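Local coordinates for protein putative oxidoreductase with NAD(P)-binding Rossmann-fold domain (Clostridium difficile, PDB 3UUW) that probably acts as an NAD(P)-dependent oxidoreductase of the GFO/IDH/MocA family, its substrate unknown, with a Rossmann-fold nucleotide-binding domain joined to a mixed beta-sheet domain, at residues C129-I135 and V238-L244; K149-L155 and R218-L224; Y168-D173 and A296-L300. All coordinates share one frame. Residue numbers count along the deposited sequence, not the author numbering.

Contacts 1 and 2 belong to the mixed beta-sheet of the C-terminal domain, whereas contact 3 joins two helices, 160-179 and 295-305. Contacts 1 and 3 are buried and mostly apolar, each bridged by water; contact 2, partly exposed, is held mainly by backbone hydrogen bonds and lies where a second subunit packs. Along the chain contact 2 is nested inside the loop closed by contact 1, and Asn240 OD1 lies 3.4 Å from Leu224 CA where they touch. Contact 2 also reaches contact 3, through Lys149 CB, 3.6 Å from Val171 CG2, so strand 142-150 meets helix 160-179. Contacts 1 and 3 stay about 7 Å apart at their nearest atoms.

Contact 1. Residues C129-I135 and V238-L244; sequences CPMYKEI and VKNLNVL
This buried contact is helix-on-sheet packing in the C-terminal domain: the first turns of helix 130-138 lie on the hairpin formed by strands 234-239 and 243-248. Cys129 takes the N-cap position, and Lys133 N bonds to Cys129 O at 3.0 Å to begin the helix. In the hairpin, Asn240 (phi/psi 51/34) and Leu241 (62/5) both adopt left-handed conformations that reverse the chain, and Asn242 and Val243 together face Lys239 as a classic beta bulge, Asn242 N and Val243 N bonding to Lys239 O at 3.0 and 3.2 Å. Val238 and Leu244 both point toward the helix. Met131, with m, t, t rotamers, is long and flexible enough to reach across the hairpin: its SD rests 3.3 Å from Asn242 C and 4.0 Å from Leu244 CB. Branched side chains fill the remaining space, Ile135 CD1 to Val238 CG2 at 3.8 Å and Ile135 CG2 to Leu244 CD1 at 3.7 Å. The Tyr132 ring lies obliquely to Val238, CE1 to CG1 at 3.6 Å, and its hydroxyl bonds to Glu225. Lys255 forms a salt bridge with Glu134 at the margin. Two waters satisfy polar groups: one links Met131 N (3.1 Å) to Leu241 O (2.6 Å), and the other bonds to Tyr132 OH at 2.8 Å, Val238 O at 2.9 Å and Leu241 N at 2.9 Å.

Contact 2. Residues K149-L155 and R218-L224; sequences KHGLNSL and RDSGTKL
Arg218 lays one face of its guanidinium against Ser154, whose CB is 3.9 Å from Arg218 NH2; chi1 to chi3 are all m, curling the long side chain so that its guanidinium lies over Ser154 CB, and NH1 forms a salt bridge with Asp167. Asp167 also forms a salt bridge with Lys149, so one carboxylate offsets two neighbouring positive charges. Lys149 NZ nevertheless comes within 4.4 Å of Lys223 NZ, and a water joins Lys223 NZ (3.2 Å) to His150 O (2.9 Å). At the start of strand 224-231, His150 and Leu224 form an antiparallel hydrogen-bonded pair, CA atoms 5.2 Å apart: His150 N donates to Leu224 O at 2.9 Å and Leu224 N to His150 O at 3.1 Å. Here strand 142-150 ends in the mixed sheet of the C-terminal domain, and the loop between strands 211-217 and 224-231 wraps round its end. Gly151 approaches Lys223 closely, CA to CA 4.2 Å; a CB on Gly151 would clash with Ser154 OG. Gly151 O accepts from Ser220 N at 2.9 Å. Asn153, left-handed at 50/40, turns the chain so that Ser154 N makes a weak bond to Arg218 O at 3.1 Å. A water joins Asn153 N (2.9 Å), Asp219 OD1 (2.7 Å) and Ser220 O (2.6 Å). Backbone bonds from Asp219 and Gly221 reach a second subunit, and His150 packs against Leu230 of that subunit.

Contact 3. Residues Y168-D173 and A296-L300; sequences YIHVID and AQRLL
Ala296 and Asp173 have the nearest CA atoms of the helical segments 168-173 and 296-300, 5.0 Å apart. The small methyl of Ala296 fits into a hollow walled by three residues of the other helix: Ala296 CB lies 3.8 Å from Ile172 CG2, 3.9 Å from Ile169 CG1 and 3.8 Å from Asp173 N, and a bulkier side chain would hardly fit so near the backbone. One turn on, Leu300 (m, t) is the larger bump, filling the hollow between Tyr168, Ile169 and Ile172. Its CD1 presses on Ile169, 3.6 Å from both CA and CB, while its CD2 meets the edge of the Tyr168 ring at CD2, 3.6 Å away, and lies 4.0 Å from Ile172 CG1. The short axes approach to 9.3 Å with 114° between their N-to-C directions, a steep crossing that confines the contact to a compact patch. Helix 160-179 also lies on the mixed sheet, with Val171 touching strands 142-150 and 211-217; helix 295-305 packs on helix 103-116 of the Rossmann-fold region, so the crossing joins the two parts of the protein. The polar ends find partners outside the pair: Tyr168 OH bonds to Thr214, Gln297 NE2 to Ala100 O, and Asp173 pairs with Arg127. A water bridges Asp173 OD1 (2.7 Å) and Ala296 N (3.0 Å). Beta-branched Ile172 (m, m) also takes Leu299, CG2 to CD2 3.9 Å.

Contact 1. Residues C129-I135 and V238-L244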
loop_
_atom_site.group_PDB
_atom_site.type_symbol
_atom_site.label_atom_id
_atom_site.label_comp_id
_atom_site.label_asym_id
_atom_site.label_seq_id
_atom_site.Cartn_x
_atom_site.Cartn_y
_atom_site.Cartn_z
ATOM N N CYS A 129 -3.032 1.095 -23.510
ATOM C CA CYS A 129 -3.160 1.425 -22.100
ATOM C C CYS A 129 -1.993 2.367 -21.757
ATOM O O CYS A 129 -0.843 2.005 -21.895
ATOM C CB CYS A 129 -3.151 0.143 -21.267
ATOM S SG CYS A 129 -2.949 0.405 -19.495
ATOM N N PRO A 130 -2.293 3.576 -21.298
ATOM C CA PRO A 130 -1.192 4.528 -21.090
ATOM C C PRO A 130 -0.095 4.016 -20.145
ATOM O O PRO A 130 1.079 4.185 -20.457
ATOM C CB PRO A 130 -1.898 5.750 -20.517
ATOM C CG PRO A 130 -3.236 5.708 -21.193
ATOM C CD PRO A 130 -3.605 4.253 -21.218
ATOM N N MET A 131 -0.453 3.337 -19.065
ATOM C CA MET A 131 0.587 2.910 -18.102
ATOM C C MET A 131 1.366 1.721 -18.632
ATOM O O MET A 131 2.555 1.598 -18.363
ATOM C CB MET A 131 0.004 2.663 -16.726
ATOM C CG MET A 131 -0.365 3.959 -16.008
ATOM S SD MET A 131 -1.128 3.605 -14.426
ATOM C CE MET A 131 -1.021 5.230 -13.632
ATOM N N TYR A 132 0.722 0.874 -19.428
ATOM C CA TYR A 132 1.446 -0.232 -20.057
ATOM C C TYR A 132 2.458 0.308 -21.069
ATOM O O TYR A 132 3.582 -0.198 -21.172
ATOM C CB TYR A 132 0.515 -1.193 -20.771
ATOM C CG TYR A 132 -0.292 -2.160 -19.893
ATOM C CD1 TYR A 132 -0.161 -2.195 -18.518
ATOM C CD2 TYR A 132 -1.119 -3.113 -20.482
ATOM C CE1 TYR A 132 -0.863 -3.121 -17.745
ATOM C CE2 TYR A 132 -1.829 -4.028 -19.716
ATOM C CZ TYR A 132 -1.695 -4.031 -18.347
ATOM O OH TYR A 132 -2.390 -4.957 -17.601
ATOM N N LYS A 133 2.047 1.309 -21.839
ATOM C CA LYS A 133 2.970 1.932 -22.770
ATOM C C LYS A 133 4.156 2.551 -22.022
ATOM O O LYS A 133 5.308 2.494 -22.504
ATOM C CB LYS A 133 2.275 2.965 -23.657
ATOM C CG LYS A 133 1.367 2.324 -24.692
ATOM C CD LYS A 133 0.646 3.318 -25.631
ATOM C CE LYS A 133 1.571 4.340 -26.285
ATOM N NZ LYS A 133 2.552 3.696 -27.200
ATOM N N GLU A 134 3.882 3.196 -20.901
ATOM C CA GLU A 134 4.950 3.829 -20.127
ATOM C C GLU A 134 5.978 2.812 -19.658
ATOM O O GLU A 134 7.175 3.013 -19.864
ATOM C CB GLU A 134 4.394 4.615 -18.959
ATOM C CG GLU A 134 5.459 5.396 -18.215
ATOM C CD GLU A 134 4.896 6.461 -17.295
ATOM O OE1 GLU A 134 3.660 6.573 -17.173
ATOM O OE2 GLU A 134 5.714 7.185 -16.685
ATOM N N ILE A 135 5.544 1.700 -19.078
ATOM C CA ILE A 135 6.515 0.741 -18.557
ATOM C C ILE A 135 7.248 0.064 -19.694
ATOM O O ILE A 135 8.430 -0.200 -19.577
ATOM C CB ILE A 135 5.920 -0.283 -17.522
ATOM C CG1 ILE A 135 4.848 -1.186 -18.137
ATOM C CG2 ILE A 135 5.359 0.473 -16.309
ATOM C CD1 ILE A 135 4.438 -2.386 -17.206
ATOM N N VAL A 238 2.240 -2.595 -13.301
ATOM C CA VAL A 238 1.007 -1.843 -13.496
ATOM C C VAL A 238 -0.111 -2.758 -13.016
ATOM O O VAL A 238 -0.220 -3.890 -13.476
ATOM C CB VAL A 238 0.771 -1.391 -14.942
ATOM C CG1 VAL A 238 -0.596 -0.723 -15.071
ATOM C CG2 VAL A 238 1.832 -0.420 -15.358
ATOM N N LYS A 239 -0.909 -2.273 -12.069
ATOM C CA LYS A 239 -1.982 -3.034 -11.482
ATOM C C LYS A 239 -3.323 -2.483 -11.926
ATOM O O LYS A 239 -3.566 -1.273 -11.851
ATOM C CB LYS A 239 -1.907 -2.972 -9.949
ATOM C CG LYS A 239 -0.660 -3.597 -9.376
ATOM C CD LYS A 239 -0.669 -3.477 -7.840
ATOM C CE LYS A 239 0.524 -4.175 -7.205
ATOM N NZ LYS A 239 0.475 -4.009 -5.729
ATOM N N ASN A 240 -4.182 -3.384 -12.375
ATOM C CA ASN A 240 -5.546 -3.047 -12.830
ATOM C C ASN A 240 -5.580 -1.906 -13.852
ATOM O O ASN A 240 -6.528 -1.087 -13.881
ATOM C CB ASN A 240 -6.439 -2.738 -11.621
ATOM C CG ASN A 240 -6.619 -3.941 -10.713
ATOM O OD1 ASN A 240 -6.564 -5.083 -11.160
ATOM N ND2 ASN A 240 -6.914 -3.685 -9.456
ATOM N N LEU A 241 -4.534 -1.861 -14.672
ATOM C CA LEU A 241 -4.346 -0.869 -15.738
ATOM C C LEU A 241 -4.239 0.570 -15.276
ATOM O O LEU A 241 -4.145 1.481 -16.127
ATOM C CB LEU A 241 -5.452 -0.987 -16.812
ATOM C CG LEU A 241 -5.552 -2.316 -17.539
ATOM C CD1 LEU A 241 -6.264 -3.323 -16.722
ATOM C CD2 LEU A 241 -6.272 -2.146 -18.911
ATOM N N ASN A 242 -4.216 0.823 -13.962
ATOM C CA ASN A 242 -4.339 2.196 -13.516
ATOM C C ASN A 242 -3.511 2.663 -12.330
ATOM O O ASN A 242 -3.655 3.807 -11.874
ATOM C CB ASN A 242 -5.817 2.558 -13.339
ATOM C CG ASN A 242 -6.453 1.874 -12.151
ATOM O OD1 ASN A 242 -5.781 1.199 -11.377
ATOM N ND2 ASN A 242 -7.767 2.068 -11.983
ATOM N N VAL A 243 -2.641 1.782 -11.833
ATOM C CA VAL A 243 -1.670 2.150 -10.816
ATOM C C VAL A 243 -0.303 1.660 -11.279
ATOM O O VAL A 243 -0.186 0.525 -11.709
ATOM C CB VAL A 243 -2.009 1.549 -9.459
ATOM C CG1 VAL A 243 -0.868 1.837 -8.455
ATOM C CG2 VAL A 243 -3.337 2.137 -8.953
ATOM N N LEU A 244 0.687 2.546 -11.262
ATOM C CA LEU A 244 2.029 2.212 -11.719
ATOM C C LEU A 244 3.010 2.241 -10.535
ATOM O O LEU A 244 3.080 3.236 -9.799
ATOM C CB LEU A 244 2.457 3.160 -12.828
ATOM C CG LEU A 244 3.722 2.833 -13.638
ATOM C CD1 LEU A 244 3.667 3.474 -15.015
ATOM C CD2 LEU A 244 4.939 3.268 -12.889
HETATM O O HOH W 1 -3.280 3.422 -17.704
HETATM O O HOH W 2 -2.641 -4.055 -15.007
#

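Contact 2. Residues K149-L155 and R218-L224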
loop_
_atom_site.group_PDB
_atom_site.type_symbol
_atom_site.label_atom_id
_atom_site.label_comp_id
_atom_site.label_asym_id
_atom_site.label_seq_id
_atom_site.Cartn_x
_atom_site.Cartn_y
_atom_site.Cartn_z
ATOM N N LYS A 149 -4.101 -12.252 -14.982
ATOM C CA LYS A 149 -5.456 -11.717 -15.072
ATOM C C LYS A 149 -6.384 -12.718 -14.413
ATOM O O LYS A 149 -6.733 -13.739 -15.014
ATOM C CB LYS A 149 -5.857 -11.461 -16.525
ATOM C CG LYS A 149 -7.163 -10.754 -16.698
ATOM C CD LYS A 149 -7.376 -10.369 -18.163
ATOM C CE LYS A 149 -8.518 -9.377 -18.337
ATOM N NZ LYS A 149 -9.849 -9.961 -18.032
ATOM N N HIS A 150 -6.773 -12.405 -13.182
ATOM C CA HIS A 150 -7.559 -13.306 -12.358
ATOM C C HIS A 150 -8.945 -12.767 -12.131
ATOM O O HIS A 150 -9.163 -11.553 -12.144
ATOM C CB HIS A 150 -6.891 -13.518 -11.010
ATOM C CG HIS A 150 -5.479 -14.011 -11.102
ATOM N ND1 HIS A 150 -5.098 -15.010 -11.974
ATOM C CD2 HIS A 150 -4.365 -13.674 -10.406
ATOM C CE1 HIS A 150 -3.809 -15.262 -11.813
ATOM N NE2 HIS A 150 -3.346 -14.472 -10.857
ATOM N N GLY A 151 -9.889 -13.663 -11.888
ATOM C CA GLY A 151 -11.243 -13.227 -11.695
ATOM C C GLY A 151 -11.836 -13.831 -10.466
ATOM O O GLY A 151 -11.352 -14.868 -9.993
ATOM N N LEU A 152 -12.885 -13.167 -9.979
ATOM C CA LEU A 152 -13.658 -13.572 -8.811
ATOM C C LEU A 152 -14.985 -14.139 -9.298
ATOM O O LEU A 152 -15.699 -13.473 -10.047
ATOM C CB LEU A 152 -13.915 -12.349 -7.914
ATOM C CG LEU A 152 -14.788 -12.561 -6.680
ATOM C CD1 LEU A 152 -14.134 -13.468 -5.629
ATOM C CD2 LEU A 152 -15.166 -11.213 -6.066
ATOM N N ASN A 153 -15.298 -15.370 -8.904
ATOM C CA ASN A 153 -16.545 -16.018 -9.329
ATOM C C ASN A 153 -16.722 -15.931 -10.865
ATOM O O ASN A 153 -17.832 -15.692 -11.355
ATOM C CB ASN A 153 -17.742 -15.378 -8.610
ATOM C CG ASN A 153 -17.570 -15.347 -7.095
ATOM O OD1 ASN A 153 -17.125 -16.313 -6.492
ATOM N ND2 ASN A 153 -17.921 -14.227 -6.482
ATOM N N SER A 154 -15.618 -16.121 -11.602
ATOM C CA SER A 154 -15.598 -16.039 -13.073
ATOM C C SER A 154 -15.674 -17.416 -13.735
ATOM O O SER A 154 -15.480 -17.533 -14.952
ATOM C CB SER A 154 -14.320 -15.346 -13.559
ATOM O OG SER A 154 -14.281 -14.002 -13.156
ATOM N N LEU A 155 -15.939 -18.442 -12.926
ATOM C CA LEU A 155 -16.005 -19.824 -13.381
ATOM C C LEU A 155 -17.426 -20.082 -13.867
ATOM O O LEU A 155 -18.378 -20.041 -13.077
ATOM C CB LEU A 155 -15.635 -20.749 -12.211
ATOM C CG LEU A 155 -15.186 -22.182 -12.463
ATOM C CD1 LEU A 155 -13.920 -22.192 -13.297
ATOM C CD2 LEU A 155 -14.948 -22.884 -11.138
ATOM N N ARG A 218 -9.539 -18.285 -12.921
ATOM C CA ARG A 218 -10.934 -17.892 -13.051
ATOM C C ARG A 218 -11.727 -17.993 -11.759
ATOM O O ARG A 218 -12.869 -17.510 -11.708
ATOM C CB ARG A 218 -11.613 -18.775 -14.104
ATOM C CG ARG A 218 -10.887 -18.818 -15.441
ATOM C CD ARG A 218 -10.886 -17.473 -16.160
ATOM N NE ARG A 218 -12.245 -17.038 -16.503
ATOM C CZ ARG A 218 -12.523 -15.925 -17.179
ATOM N NH1 ARG A 218 -11.542 -15.128 -17.609
ATOM N NH2 ARG A 218 -13.789 -15.612 -17.436
ATOM N N ASP A 219 -11.147 -18.616 -10.733
ATOM C CA ASP A 219 -11.828 -18.817 -9.456
ATOM C C ASP A 219 -10.919 -18.344 -8.325
ATOM O O ASP A 219 -10.665 -19.069 -7.356
ATOM C CB ASP A 219 -12.195 -20.305 -9.270
ATOM C CG ASP A 219 -13.274 -20.515 -8.213
ATOM O OD1 ASP A 219 -13.878 -19.513 -7.778
ATOM O OD2 ASP A 219 -13.532 -21.680 -7.811
ATOM N N SER A 220 -10.444 -17.106 -8.465
ATOM C CA SER A 220 -9.517 -16.471 -7.516
ATOM C C SER A 220 -10.258 -15.700 -6.404
ATOM O O SER A 220 -11.490 -15.897 -6.166
ATOM C CB SER A 220 -8.591 -15.530 -8.307
ATOM O OG SER A 220 -7.518 -15.034 -7.513
ATOM N N GLY A 221 -9.523 -14.875 -5.666
ATOM C CA GLY A 221 -10.094 -14.147 -4.533
ATOM C C GLY A 221 -10.440 -12.718 -4.823
ATOM O O GLY A 221 -10.969 -12.017 -3.963
ATOM N N THR A 222 -10.133 -12.283 -6.040
ATOM C CA THR A 222 -10.411 -10.933 -6.465
ATOM C C THR A 222 -10.246 -10.840 -7.968
ATOM O O THR A 222 -9.682 -11.743 -8.618
ATOM C CB THR A 222 -9.442 -9.938 -5.762
ATOM O OG1 THR A 222 -9.991 -8.613 -5.754
ATOM C CG2 THR A 222 -8.064 -9.962 -6.382
ATOM N N LYS A 223 -10.754 -9.753 -8.529
ATOM C CA LYS A 223 -10.505 -9.439 -9.918
ATOM C C LYS A 223 -9.262 -8.561 -9.935
ATOM O O LYS A 223 -9.273 -7.453 -9.387
ATOM C CB LYS A 223 -11.707 -8.714 -10.501
ATOM C CG LYS A 223 -11.541 -8.339 -11.954
ATOM C CD LYS A 223 -12.829 -7.689 -12.473
ATOM C CE LYS A 223 -12.593 -6.949 -13.780
ATOM N NZ LYS A 223 -12.114 -7.868 -14.848
ATOM N N LEU A 224 -8.197 -9.097 -10.526
ATOM C CA LEU A 224 -6.880 -8.455 -10.595
ATOM C C LEU A 224 -6.325 -8.562 -12.015
ATOM O O LEU A 224 -6.630 -9.500 -12.736
ATOM C CB LEU A 224 -5.930 -9.195 -9.622
ATOM C CG LEU A 224 -4.426 -8.922 -9.579
ATOM C CD1 LEU A 224 -4.132 -7.435 -9.338
ATOM C CD2 LEU A 224 -3.771 -9.792 -8.494
HETATM O O HOH W 3 -9.751 -9.972 -14.524
HETATM O O HOH W 4 -13.696 -16.959 -7.033
HETATM O O HOH W 5 -15.647 -18.978 -9.769
#

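Contact 3. Residues Y168-D173 and A296-L300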
loop_
_atom_site.group_PDB
_atom_site.type_symbol
_atom_site.label_atom_id
_atom_site.label_comp_id
_atom_site.label_asym_id
_atom_site.label_seq_id
_atom_site.Cartn_x
_atom_site.Cartn_y
_atom_site.Cartn_z
ATOM N N TYR A 168 -8.273 -14.937 -22.162
ATOM C CA TYR A 168 -6.837 -15.189 -22.030
ATOM C C TYR A 168 -6.068 -14.558 -23.190
ATOM O O TYR A 168 -4.880 -14.262 -23.060
ATOM C CB TYR A 168 -6.549 -16.671 -21.988
ATOM C CG TYR A 168 -5.151 -17.083 -21.577
ATOM C CD1 TYR A 168 -4.562 -16.612 -20.397
ATOM C CD2 TYR A 168 -4.463 -18.021 -22.304
ATOM C CE1 TYR A 168 -3.280 -17.044 -19.997
ATOM C CE2 TYR A 168 -3.165 -18.455 -21.920
ATOM C CZ TYR A 168 -2.598 -17.979 -20.757
ATOM O OH TYR A 168 -1.345 -18.442 -20.381
ATOM N N ILE A 169 -6.762 -14.322 -24.297
ATOM C CA ILE A 169 -6.152 -13.708 -25.472
ATOM C C ILE A 169 -5.557 -12.347 -25.116
ATOM O O ILE A 169 -4.546 -11.942 -25.702
ATOM C CB ILE A 169 -7.163 -13.590 -26.653
ATOM C CG1 ILE A 169 -6.441 -13.293 -27.975
ATOM C CG2 ILE A 169 -8.231 -12.523 -26.359
ATOM C CD1 ILE A 169 -7.369 -13.407 -29.180
ATOM N N HIS A 170 -6.177 -11.634 -24.179
ATOM C CA HIS A 170 -5.627 -10.347 -23.748
ATOM C C HIS A 170 -4.268 -10.487 -23.083
ATOM O O HIS A 170 -3.384 -9.656 -23.302
ATOM C CB HIS A 170 -6.558 -9.618 -22.785
ATOM C CG HIS A 170 -7.743 -8.999 -23.443
ATOM N ND1 HIS A 170 -7.637 -8.021 -24.411
ATOM C CD2 HIS A 170 -9.068 -9.186 -23.236
ATOM C CE1 HIS A 170 -8.849 -7.650 -24.788
ATOM N NE2 HIS A 170 -9.735 -8.336 -24.083
ATOM N N VAL A 171 -4.113 -11.533 -22.284
ATOM C CA VAL A 171 -2.854 -11.819 -21.602
ATOM C C VAL A 171 -1.759 -12.172 -22.624
ATOM O O VAL A 171 -0.639 -11.611 -22.605
ATOM C CB VAL A 171 -3.057 -12.932 -20.536
ATOM C CG1 VAL A 171 -1.727 -13.298 -19.876
ATOM C CG2 VAL A 171 -4.061 -12.481 -19.470
ATOM N N ILE A 172 -2.084 -13.091 -23.529
ATOM C CA ILE A 172 -1.154 -13.540 -24.582
ATOM C C ILE A 172 -0.809 -12.384 -25.509
ATOM O O ILE A 172 0.354 -12.173 -25.817
ATOM C CB ILE A 172 -1.725 -14.722 -25.360
ATOM C CG1 ILE A 172 -1.903 -15.925 -24.431
ATOM C CG2 ILE A 172 -0.830 -15.114 -26.577
ATOM C CD1 ILE A 172 -0.636 -16.329 -23.637
ATOM N N ASP A 173 -1.801 -11.619 -25.953
ATOM C CA ASP A 173 -1.473 -10.509 -26.845
ATOM C C ASP A 173 -0.552 -9.483 -26.176
ATOM O O ASP A 173 0.384 -8.978 -26.793
ATOM C CB ASP A 173 -2.713 -9.778 -27.348
ATOM C CG ASP A 173 -2.363 -8.761 -28.421
ATOM O OD1 ASP A 173 -2.083 -9.191 -29.567
ATOM O OD2 ASP A 173 -2.328 -7.551 -28.105
ATOM N N ALA A 296 -1.816 -13.690 -31.481
ATOM C CA ALA A 296 -2.160 -14.240 -30.173
ATOM C C ALA A 296 -3.173 -15.393 -30.348
ATOM O O ALA A 296 -3.057 -16.467 -29.726
ATOM C CB ALA A 296 -2.731 -13.155 -29.254
ATOM N N GLN A 297 -4.156 -15.189 -31.220
ATOM C CA GLN A 297 -5.160 -16.218 -31.467
ATOM C C GLN A 297 -4.554 -17.500 -32.051
ATOM O O GLN A 297 -4.952 -18.602 -31.680
ATOM C CB GLN A 297 -6.250 -15.690 -32.380
ATOM C CG GLN A 297 -7.473 -16.590 -32.444
ATOM C CD GLN A 297 -8.545 -16.016 -33.341
ATOM O OE1 GLN A 297 -8.364 -14.943 -33.930
ATOM N NE2 GLN A 297 -9.657 -16.738 -33.471
ATOM N N ARG A 298 -3.575 -17.326 -32.926
ATOM C CA ARG A 298 -2.868 -18.441 -33.535
ATOM C C ARG A 298 -2.175 -19.259 -32.451
ATOM O O ARG A 298 -2.242 -20.485 -32.459
ATOM C CB ARG A 298 -1.860 -17.920 -34.569
ATOM C CG ARG A 298 -1.247 -18.972 -35.410
ATOM C CD ARG A 298 -0.115 -18.391 -36.277
ATOM N NE ARG A 298 -0.592 -17.387 -37.224
ATOM C CZ ARG A 298 -1.295 -17.646 -38.331
ATOM N NH1 ARG A 298 -1.621 -18.892 -38.664
ATOM N NH2 ARG A 298 -1.665 -16.641 -39.119
ATOM N N LEU A 299 -1.551 -18.589 -31.487
ATOM C CA LEU A 299 -0.880 -19.291 -30.423
ATOM C C LEU A 299 -1.901 -20.045 -29.588
ATOM O O LEU A 299 -1.685 -21.201 -29.217
ATOM C CB LEU A 299 -0.070 -18.311 -29.572
ATOM C CG LEU A 299 0.747 -18.878 -28.419
ATOM C CD1 LEU A 299 1.554 -20.073 -28.886
ATOM C CD2 LEU A 299 1.650 -17.780 -27.870
ATOM N N LEU A 300 -3.039 -19.415 -29.320
ATOM C CA LEU A 300 -4.109 -20.072 -28.552
ATOM C C LEU A 300 -4.723 -21.282 -29.257
ATOM O O LEU A 300 -5.060 -22.271 -28.604
ATOM C CB LEU A 300 -5.197 -19.072 -28.170
ATOM C CG LEU A 300 -4.754 -18.017 -27.150
ATOM C CD1 LEU A 300 -5.828 -16.967 -26.947
ATOM C CD2 LEU A 300 -4.395 -18.690 -25.832
HETATM O O HOH W 6 -2.671 -10.804 -31.685
#